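Local coordinates for protein beta-1,4-exocellulase (Thermobifida fusca, PDB 4AVO) that probably hydrolyses cellulose from chain ends as the catalytic domain of a family 6 cellobiohydrolase, binding a glucan chain in a tunnel-like cleft, at residues A187-I192 with V260-F265; N228-V233 with D318-P323; T288-W293 with W351-G356. The protein carries 1 engineered substitution. All coordinates share one frame; numbering follows the deposited sequence.

Interaction 1. Residues A187-I192 with V260-F265; sequences AHHGWI and VDELSF. With BGC (beta-D-glucopyranose), chain B; BGC (beta-D-glucopyranose), chain C; BGC (beta-D-glucopyranose), chain D.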
# COMPACT_ATOMS: atom_id res chain seq x y z
N ALA A 187 -2.90 -5.01 -3.93
CA ALA A 187 -1.82 -5.83 -3.36
C ALA A 187 -0.47 -5.52 -4.02
O ALA A 187 -0.15 -4.35 -4.25
CB ALA A 187 -2.17 -7.33 -3.49
N HIS A 188 0.33 -6.54 -4.30
CA HIS A 188 1.59 -6.38 -5.03
C HIS A 188 1.94 -7.68 -5.74
O HIS A 188 1.27 -8.70 -5.55
CB HIS A 188 2.72 -5.92 -4.10
CG HIS A 188 3.03 -6.88 -2.99
ND1 HIS A 188 4.09 -7.75 -3.05
CD2 HIS A 188 2.41 -7.11 -1.81
CE1 HIS A 188 4.12 -8.48 -1.95
NE2 HIS A 188 3.11 -8.11 -1.18
N HIS A 189 2.99 -7.67 -6.56
CA HIS A 189 3.31 -8.84 -7.39
C HIS A 189 3.68 -10.06 -6.55
O HIS A 189 3.43 -11.20 -6.97
CB HIS A 189 4.40 -8.53 -8.42
CG HIS A 189 5.80 -8.76 -7.92
ND1 HIS A 189 6.52 -7.79 -7.25
CD2 HIS A 189 6.60 -9.85 -7.99
CE1 HIS A 189 7.70 -8.28 -6.93
NE2 HIS A 189 7.78 -9.52 -7.36
N GLY A 190 4.27 -9.83 -5.38
CA GLY A 190 4.66 -10.92 -4.48
C GLY A 190 3.50 -11.37 -3.60
O GLY A 190 3.71 -12.09 -2.62
N TRP A 191 2.30 -10.92 -3.94
CA TRP A 191 1.08 -11.37 -3.29
C TRP A 191 0.19 -12.08 -4.31
O TRP A 191 -0.17 -13.24 -4.13
CB TRP A 191 0.33 -10.18 -2.67
CG TRP A 191 -0.80 -10.56 -1.71
CD1 TRP A 191 -1.47 -11.75 -1.64
CD2 TRP A 191 -1.40 -9.71 -0.73
NE1 TRP A 191 -2.44 -11.70 -0.66
CE2 TRP A 191 -2.42 -10.45 -0.09
CE3 TRP A 191 -1.18 -8.38 -0.32
CZ2 TRP A 191 -3.21 -9.92 0.94
CZ3 TRP A 191 -1.97 -7.85 0.71
CH2 TRP A 191 -2.97 -8.63 1.32
N ILE A 192 -0.16 -11.38 -5.39
CA ILE A 192 -1.13 -11.90 -6.37
C ILE A 192 -0.56 -12.04 -7.78
O ILE A 192 -1.31 -12.14 -8.76
CB ILE A 192 -2.44 -11.07 -6.38
CG1 ILE A 192 -2.18 -9.63 -6.86
CG2 ILE A 192 -3.10 -11.08 -4.99
CD1 ILE A 192 -3.45 -8.79 -7.05
N VAL A 260 8.46 -10.41 -11.45
CA VAL A 260 9.53 -10.21 -10.46
C VAL A 260 9.58 -8.77 -9.95
O VAL A 260 10.39 -8.44 -9.09
CB VAL A 260 10.93 -10.60 -11.01
CG1 VAL A 260 10.99 -12.09 -11.30
CG2 VAL A 260 11.29 -9.77 -12.23
N ASP A 261 8.71 -7.92 -10.49
CA ASP A 261 8.67 -6.52 -10.06
C ASP A 261 7.29 -5.91 -10.19
O ASP A 261 6.40 -6.49 -10.81
CB ASP A 261 9.75 -5.68 -10.76
CG ASP A 261 9.59 -5.64 -12.28
OD1 ASP A 261 8.46 -5.63 -12.80
OD2 ASP A 261 10.64 -5.59 -12.97
N GLU A 262 7.13 -4.73 -9.61
CA GLU A 262 5.84 -4.07 -9.57
C GLU A 262 5.40 -3.48 -10.90
O GLU A 262 4.22 -3.52 -11.22
CB GLU A 262 5.83 -2.98 -8.49
CG GLU A 262 5.84 -3.53 -7.08
CD GLU A 262 4.67 -4.46 -6.82
OE1 GLU A 262 3.53 -3.96 -6.71
OE2 GLU A 262 4.88 -5.69 -6.75
N LEU A 263 6.34 -2.93 -11.67
CA LEU A 263 5.96 -2.26 -12.92
C LEU A 263 5.31 -3.20 -13.93
O LEU A 263 4.23 -2.91 -14.45
CB LEU A 263 7.15 -1.51 -13.54
CG LEU A 263 6.79 -0.69 -14.79
CD1 LEU A 263 5.70 0.33 -14.48
CD2 LEU A 263 8.02 0.01 -15.36
N SER A 264 5.97 -4.32 -14.22
CA SER A 264 5.42 -5.29 -15.17
C SER A 264 4.08 -5.82 -14.67
O SER A 264 3.14 -6.01 -15.45
CB SER A 264 6.41 -6.43 -15.44
OG SER A 264 6.85 -7.02 -14.23
N PHE A 265 4.00 -6.05 -13.36
CA PHE A 265 2.77 -6.50 -12.70
C PHE A 265 1.61 -5.52 -12.91
O PHE A 265 0.53 -5.92 -13.38
CB PHE A 265 3.03 -6.75 -11.21
CG PHE A 265 1.78 -6.89 -10.37
CD1 PHE A 265 0.97 -8.02 -10.48
CD2 PHE A 265 1.44 -5.91 -9.45
CE1 PHE A 265 -0.18 -8.16 -9.70
CE2 PHE A 265 0.28 -6.03 -8.67
CZ PHE A 265 -0.53 -7.16 -8.80
C2 BGC B . 2.00 -11.20 0.54
C3 BGC B . 1.96 -10.40 1.83
C4 BGC B . 0.58 -10.51 2.49
C5 BGC B . 0.19 -11.99 2.63
C6 BGC B . -1.25 -12.15 3.11
C1 BGC B . 1.59 -12.65 0.80
O2 BGC B . 3.30 -11.16 0.01
O3 BGC B . 2.26 -9.06 1.51
O4 BGC B . 0.66 -9.97 3.79
O5 BGC B . 0.31 -12.70 1.41
O6 BGC B . -1.42 -13.46 3.62
C2 BGC C . 0.11 -16.58 -1.37
C3 BGC C . 0.15 -15.08 -1.06
C4 BGC C . 1.49 -14.67 -0.45
C5 BGC C . 2.66 -15.23 -1.27
C6 BGC C . 4.03 -14.96 -0.65
C1 BGC C . 1.35 -17.01 -2.15
O2 BGC C . -1.04 -16.87 -2.12
O3 BGC C . -0.90 -14.75 -0.17
O4 BGC C . 1.57 -13.26 -0.50
O5 BGC C . 2.51 -16.63 -1.44
O6 BGC C . 4.09 -15.53 0.64
C2 BGC D . -0.31 -8.53 5.44
C3 BGC D . -0.82 -7.11 5.76
C4 BGC D . 0.07 -5.99 5.20
C5 BGC D . 0.37 -6.34 3.72
C6 BGC D . 1.42 -5.43 3.09
C1 BGC D . 0.02 -8.69 3.96
O2 BGC D . -1.23 -9.53 5.82
O3 BGC D . -0.90 -6.95 7.16
O4 BGC D . -0.50 -4.67 5.37
O5 BGC D . 0.89 -7.65 3.57
O6 BGC D . 1.54 -5.77 1.73
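E262 OE2 takes two hydrogen bonds from H189, one from its backbone and one from its ring. H189 N reaches E262 OE2 at 2.7 Å and 166° on the syn lone pair. H189 ND1, also 2.7 Å from E262 OE2, uses the anti lone pair and meets it nearly in the imidazole plane. With H189 CG set between its backbone N and carbonyl carbon (chi1 89°), ND1 turns to the same oxygen as the main-chain N-H. The other carboxylate oxygen, OE1, is hydrogen-bonded to S224 OG. The V260–D261 peptide covers one face of the H189 ring, with D261 N 3.6 Å above the ring centre. F265 lays its ring against the H188–H189 peptide and meets I192 CG1 with its CZ at 3.5 Å. D261 N-caps helix 262-276: its OD1 accepts S264 N and S264 OG from opposite faces of the carboxylate, and OD2 accepts E234 N.

The far side of segment 187-192 binds the glucan. H188 NE2 points in its ring plane at O3 of the chain B glucose (3.0 Å, 172°), and G190 O accepts from O2 of the same sugar at 2.8 Å. W191 turns one indole face to this glucose, with C4 3.7 Å above the ring, while W191 NE1 is bonded to T143 OG1. The contact thus backs a sugar-binding turn with the start of helix 262-276. With two N-H groups converging on one buried oxygen, E262 would probably stay ionised and hold H189 with its proton on ND1.

Interaction 2. Residues N228-V233 with D318-P323; sequences NYSATV and DRRIHP. With BGC (beta-D-glucopyranose), chain D; BGC (beta-D-glucopyranose), chain C.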
# COMPACT_ATOMS: atom_id res chain seq x y z
N ASN A 228 4.39 -2.01 1.27
CA ASN A 228 5.27 -3.14 0.98
C ASN A 228 6.60 -2.68 0.37
O ASN A 228 6.89 -1.47 0.32
CB ASN A 228 4.56 -4.21 0.14
CG ASN A 228 5.05 -5.62 0.45
OD1 ASN A 228 4.41 -6.38 1.17
ND2 ASN A 228 6.20 -5.96 -0.09
N TYR A 229 7.41 -3.63 -0.08
CA TYR A 229 8.81 -3.40 -0.42
C TYR A 229 9.21 -3.96 -1.80
O TYR A 229 10.39 -3.98 -2.14
CB TYR A 229 9.70 -4.04 0.65
CG TYR A 229 9.41 -3.60 2.06
CD1 TYR A 229 8.38 -4.19 2.81
CD2 TYR A 229 10.16 -2.59 2.65
CE1 TYR A 229 8.12 -3.77 4.12
CE2 TYR A 229 9.91 -2.16 3.96
CZ TYR A 229 8.89 -2.75 4.68
OH TYR A 229 8.66 -2.32 5.96
N SER A 230 8.23 -4.42 -2.57
CA SER A 230 8.55 -5.05 -3.85
C SER A 230 9.16 -4.02 -4.80
O SER A 230 8.74 -2.86 -4.83
CB SER A 230 7.33 -5.72 -4.47
OG SER A 230 6.95 -6.84 -3.68
N ALA A 231 10.18 -4.45 -5.54
CA ALA A 231 10.93 -3.55 -6.43
C ALA A 231 10.03 -3.02 -7.53
O ALA A 231 9.20 -3.75 -8.07
CB ALA A 231 12.11 -4.28 -7.04
N THR A 232 10.18 -1.74 -7.87
CA THR A 232 9.48 -1.18 -9.02
C THR A 232 9.91 -1.89 -10.30
O THR A 232 9.08 -2.40 -11.05
CB THR A 232 9.75 0.32 -9.15
OG1 THR A 232 9.34 0.97 -7.94
CG2 THR A 232 8.96 0.91 -10.33
N VAL A 233 11.22 -1.92 -10.52
CA VAL A 233 11.84 -2.61 -11.64
C VAL A 233 13.04 -3.38 -11.12
O VAL A 233 13.83 -2.85 -10.34
CB VAL A 233 12.31 -1.60 -12.75
CG1 VAL A 233 13.17 -2.29 -13.80
CG2 VAL A 233 11.12 -0.93 -13.41
N ASP A 318 15.56 -6.33 -4.65
CA ASP A 318 14.75 -6.71 -3.48
C ASP A 318 15.53 -7.79 -2.74
O ASP A 318 15.66 -8.91 -3.24
CB ASP A 318 13.39 -7.24 -3.95
CG ASP A 318 12.43 -7.54 -2.80
OD1 ASP A 318 12.86 -7.68 -1.63
OD2 ASP A 318 11.22 -7.66 -3.08
N ARG A 319 16.03 -7.46 -1.55
CA ARG A 319 16.95 -8.35 -0.85
C ARG A 319 16.30 -9.17 0.27
O ARG A 319 16.99 -9.79 1.09
CB ARG A 319 18.17 -7.58 -0.33
CG ARG A 319 19.04 -6.99 -1.43
CD ARG A 319 20.42 -6.62 -0.91
NE ARG A 319 20.34 -6.00 0.41
CZ ARG A 319 20.06 -4.72 0.62
NH1 ARG A 319 19.82 -3.92 -0.41
NH2 ARG A 319 20.01 -4.25 1.85
N ARG A 320 14.97 -9.20 0.29
CA ARG A 320 14.27 -9.97 1.32
C ARG A 320 14.55 -11.46 1.22
O ARG A 320 14.90 -11.97 0.16
CB ARG A 320 12.77 -9.71 1.27
CG ARG A 320 12.41 -8.30 1.67
CD ARG A 320 10.93 -8.09 1.59
NE ARG A 320 10.49 -7.86 0.22
CZ ARG A 320 9.22 -7.67 -0.13
NH1 ARG A 320 8.27 -7.70 0.80
NH2 ARG A 320 8.91 -7.44 -1.39
N ILE A 321 14.39 -12.17 2.34
CA ILE A 321 14.57 -13.62 2.35
C ILE A 321 13.50 -14.30 1.49
O ILE A 321 13.79 -15.26 0.77
CB ILE A 321 14.55 -14.19 3.79
CG1 ILE A 321 15.66 -13.55 4.63
CG2 ILE A 321 14.71 -15.72 3.77
CD1 ILE A 321 15.44 -13.64 6.14
N HIS A 322 12.29 -13.76 1.56
CA HIS A 322 11.13 -14.32 0.86
C HIS A 322 10.19 -13.18 0.51
O HIS A 322 10.08 -12.22 1.28
CB HIS A 322 10.42 -15.35 1.76
CG HIS A 322 9.39 -16.17 1.05
ND1 HIS A 322 8.07 -15.79 0.96
CD2 HIS A 322 9.49 -17.35 0.39
CE1 HIS A 322 7.40 -16.69 0.27
NE2 HIS A 322 8.24 -17.65 -0.08
N PRO A 323 9.51 -13.25 -0.66
CA PRO A 323 8.66 -12.12 -1.05
C PRO A 323 7.47 -11.90 -0.11
O PRO A 323 6.90 -10.81 -0.08
CB PRO A 323 8.19 -12.50 -2.46
CG PRO A 323 8.39 -13.97 -2.57
CD PRO A 323 9.56 -14.30 -1.69
C2 BGC D . -0.31 -8.53 5.44
C3 BGC D . -0.82 -7.11 5.76
C4 BGC D . 0.07 -5.99 5.20
C5 BGC D . 0.37 -6.34 3.72
C6 BGC D . 1.42 -5.43 3.09
C1 BGC D . 0.02 -8.69 3.96
O2 BGC D . -1.23 -9.53 5.82
O3 BGC D . -0.90 -6.95 7.16
O4 BGC D . -0.50 -4.67 5.37
O5 BGC D . 0.89 -7.65 3.57
O6 BGC D . 1.54 -5.77 1.73
C2 BGC C . 0.11 -16.58 -1.37
C3 BGC C . 0.15 -15.08 -1.06
C4 BGC C . 1.49 -14.67 -0.45
C5 BGC C . 2.66 -15.23 -1.27
C6 BGC C . 4.03 -14.96 -0.65
C1 BGC C . 1.35 -17.01 -2.15
O2 BGC C . -1.04 -16.87 -2.12
O3 BGC C . -0.90 -14.75 -0.17
O4 BGC C . 1.57 -13.26 -0.50
O5 BGC C . 2.51 -16.63 -1.44
O6 BGC C . 4.09 -15.53 0.64
O HOH W 1 7.08 -9.42 -2.78
O HOH W 2 10.38 -7.31 -5.54
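D318 OD1 is gripped twice by R320, from the backbone N at 3.2 Å and from NE at 3.0 Å. The first bond closes an Asx turn; the second uses the syn lone pair of OD1 and lies in the guanidinium plane. R320 NH2 completes the salt bridge to D318 OD2 at 2.9 Å, again almost in that plane, so the carboxylate holds the arginine side-on and restrains its rotation. The chain of R320 bends at its third torsion (chi3 -79°) before presenting this edge. Its NH1 is bonded to N325 O.

Segment 228-233 meets the guanidinium from above and from the rim. Y229 CB sits 3.7 Å above the plane, over its centre. The two side chains cross at about a right angle, with the ring and guanidinium planes 57° apart, and Y229 OH is hydrogen-bonded to OD2 of D359, the predicted proton acceptor. S230 OG comes to the edge, 3.1 Å from R320 NH2. The contact joins the loop following strand 221-224 to the one following helix 308-315, two of the long loops that line the substrate cleft in this family 6 fold. N228, a predicted substrate-binding residue, lies between R320 and the chain D glucose, and the H322 ring turns an edge toward O6 of the chain C glucose.

Two waters bridge the loops. One molecule accepts from A231 N and donates to D318 OD2 at 2.6 Å, giving that oxygen a second donor. Another is hydrogen-bonded to S230 OG at 2.7 Å and donates to P323 O.

Interaction 3. Residues T288-W293 with W351-G356; sequences TSRNGW and WVKPPG. With BGC (beta-D-glucopyranose), chain E; BGC (beta-D-glucopyranose), chain F.
S289 CA packs over the face of W351 in a CH-pi contact, 3.7 Å from the centroid of the five-membered ring and 21° off its normal. This is the tight end of the contact. P355 CG lies over the indole too, offset toward its rim, and S289 CB comes within 3.1 Å of K353 O. T288 OG1 meets the indole at its edge and in its plane; both T288 OG1 and W351 NE1 are hydrogen-bonded to E336 O, and S289 OG to D287 OD1. S289 O is buried here without a polar partner, its nearest neighbour across the contact being P355 CG at 3.9 Å.

Away from the indole the packing gives way to charged and hydrated groups. The R290 guanidinium turns one face to the aliphatic part of K353, with CG 3.5 Å above its centre. R290 NH2 forms a salt bridge with D359, the predicted proton acceptor, while a water accepts from both R290 NH1 and G356 N and so bridges the two loops.

K353 starts with CG anti to the backbone N (chi1 178°), then bends at chi2 and runs out to the sugars. Its NZ donates to O6 of the chain E glucose at 2.8 Å, to O5 of the same ring, and to O3 of the chain F glucose at 2.9 Å. With a methionine in place of K353, these three sugar oxygens and S358 O, NZ's further acceptor, would probably all be left without their shared donor. Four acceptors round a group with at most three N-H bonds suggest that one hydrogen is shared, and the amine is probably held firmly between two linked glucoses.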
# COMPACT_ATOMS: atom_id res chain seq x y z
N THR A 288 6.15 3.75 -3.64
CA THR A 288 7.60 3.63 -3.69
C THR A 288 8.25 4.17 -2.41
O THR A 288 9.45 4.48 -2.37
CB THR A 288 8.18 4.37 -4.92
OG1 THR A 288 7.74 5.73 -4.91
CG2 THR A 288 7.71 3.70 -6.20
N SER A 289 7.47 4.24 -1.34
CA SER A 289 7.95 4.79 -0.08
C SER A 289 9.15 4.04 0.47
O SER A 289 10.02 4.65 1.07
CB SER A 289 6.84 4.81 0.97
OG SER A 289 6.25 3.52 1.08
N ARG A 290 9.18 2.72 0.28
CA ARG A 290 10.19 1.90 0.95
C ARG A 290 10.79 0.80 0.07
O ARG A 290 11.24 -0.23 0.58
CB ARG A 290 9.61 1.30 2.24
CG ARG A 290 9.09 2.36 3.21
CD ARG A 290 8.59 1.76 4.50
NE ARG A 290 7.52 0.79 4.30
CZ ARG A 290 6.84 0.21 5.28
NH1 ARG A 290 7.09 0.53 6.54
NH2 ARG A 290 5.88 -0.67 5.01
N ASN A 291 10.82 1.02 -1.24
CA ASN A 291 11.24 -0.04 -2.15
C ASN A 291 12.49 0.27 -2.99
O ASN A 291 12.75 -0.39 -4.00
CB ASN A 291 10.07 -0.48 -3.05
CG ASN A 291 9.82 0.47 -4.21
OD1 ASN A 291 10.23 1.63 -4.19
ND2 ASN A 291 9.15 -0.03 -5.24
N GLY A 292 13.27 1.26 -2.57
CA GLY A 292 14.47 1.66 -3.32
C GLY A 292 15.59 0.64 -3.27
O GLY A 292 16.33 0.48 -4.25
N TRP A 293 15.71 -0.04 -2.13
CA TRP A 293 16.75 -1.05 -1.92
C TRP A 293 18.15 -0.56 -2.32
O TRP A 293 18.86 -1.22 -3.07
CB TRP A 293 16.39 -2.36 -2.63
CG TRP A 293 15.22 -3.07 -2.02
CD1 TRP A 293 13.95 -3.14 -2.52
CD2 TRP A 293 15.20 -3.80 -0.78
NE1 TRP A 293 13.15 -3.87 -1.68
CE2 TRP A 293 13.89 -4.28 -0.60
CE3 TRP A 293 16.17 -4.10 0.19
CZ2 TRP A 293 13.51 -5.05 0.51
CZ3 TRP A 293 15.80 -4.85 1.30
CH2 TRP A 293 14.48 -5.33 1.45
N TRP A 351 4.22 8.05 -2.26
CA TRP A 351 4.54 7.59 -0.91
C TRP A 351 3.24 7.52 -0.13
O TRP A 351 2.72 8.53 0.33
CB TRP A 351 5.52 8.55 -0.24
CG TRP A 351 6.93 8.41 -0.72
CD1 TRP A 351 7.37 7.72 -1.81
CD2 TRP A 351 8.09 9.01 -0.13
NE1 TRP A 351 8.74 7.83 -1.93
CE2 TRP A 351 9.21 8.63 -0.91
CE3 TRP A 351 8.30 9.84 0.98
CZ2 TRP A 351 10.51 9.03 -0.61
CZ3 TRP A 351 9.60 10.25 1.28
CH2 TRP A 351 10.69 9.84 0.48
N VAL A 352 2.70 6.31 -0.01
CA VAL A 352 1.42 6.13 0.66
C VAL A 352 1.66 5.73 2.10
O VAL A 352 1.21 6.41 3.02
CB VAL A 352 0.53 5.13 -0.09
CG1 VAL A 352 -0.76 4.87 0.70
CG2 VAL A 352 0.20 5.71 -1.45
N LYS A 353 2.37 4.62 2.30
CA LYS A 353 2.88 4.31 3.63
C LYS A 353 3.92 5.38 3.99
O LYS A 353 4.88 5.57 3.25
CB LYS A 353 3.52 2.92 3.66
CG LYS A 353 4.13 2.54 5.01
CD LYS A 353 3.07 2.33 6.10
CE LYS A 353 3.72 1.96 7.42
NZ LYS A 353 2.72 1.64 8.48
N PRO A 354 3.71 6.12 5.09
CA PRO A 354 4.66 7.19 5.41
C PRO A 354 5.95 6.61 6.01
O PRO A 354 5.88 5.91 7.02
CB PRO A 354 3.91 8.04 6.44
CG PRO A 354 2.46 7.61 6.32
CD PRO A 354 2.54 6.15 5.99
N PRO A 355 7.11 6.89 5.38
CA PRO A 355 8.38 6.34 5.87
C PRO A 355 8.64 6.67 7.33
O PRO A 355 8.49 7.83 7.75
CB PRO A 355 9.42 7.00 4.97
CG PRO A 355 8.69 7.21 3.69
CD PRO A 355 7.30 7.64 4.12
N GLY A 356 9.02 5.66 8.11
CA GLY A 356 9.23 5.85 9.55
C GLY A 356 8.09 5.32 10.41
O GLY A 356 8.27 5.07 11.60
C2 BGC E . -1.49 1.12 10.55
C3 BGC E . -2.15 2.49 10.68
C4 BGC E . -1.25 3.58 10.11
C5 BGC E . -0.76 3.18 8.72
C6 BGC E . 0.24 4.19 8.14
C1 BGC E . -1.00 0.83 9.13
O2 BGC E . -2.42 0.14 10.98
O3 BGC E . -2.47 2.77 12.02
O4 BGC E . -1.98 4.79 10.07
O5 BGC E . -0.14 1.91 8.76
O6 BGC E . 1.45 4.13 8.86
C2 BGC F . 1.07 -2.96 6.57
C3 BGC F . 1.09 -1.86 7.65
C4 BGC F . -0.18 -1.01 7.72
C5 BGC F . -1.34 -1.87 7.20
C6 BGC F . -1.65 -1.52 5.75
C1 BGC F . -0.12 -3.94 6.62
O2 BGC F . 2.23 -3.72 6.83
O3 BGC F . 2.20 -1.01 7.45
O4 BGC F . -0.37 -0.48 9.05
O5 BGC F . -1.17 -3.28 7.34
O6 BGC F . -0.74 -2.19 4.90
O HOH W 3 8.13 2.98 7.83

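How the interactions relate
All three contacts are buried and lie along one glucan-binding cleft, and interactions 1 and 3 carry clear hydrogen bonds to the sugars. Interaction 1 involves helix starts; interactions 2 and 3 join loops. Residues 228-233 stand in the middle: A231 O and T232 O probably accept from E262 N and L263 N of interaction 1, while Y229 O and S230 O probably accept from W293 NE1 and N291 ND2 of interaction 3. Interactions 1 and 3 do not touch, their centres being 16 Å apart. The chemistry differs accordingly: a carboxylate hydrogen-bonded to a histidine in 1, an arginine–aspartate pair with waters in 2, indole packing and a sugar-binding lysine in 3.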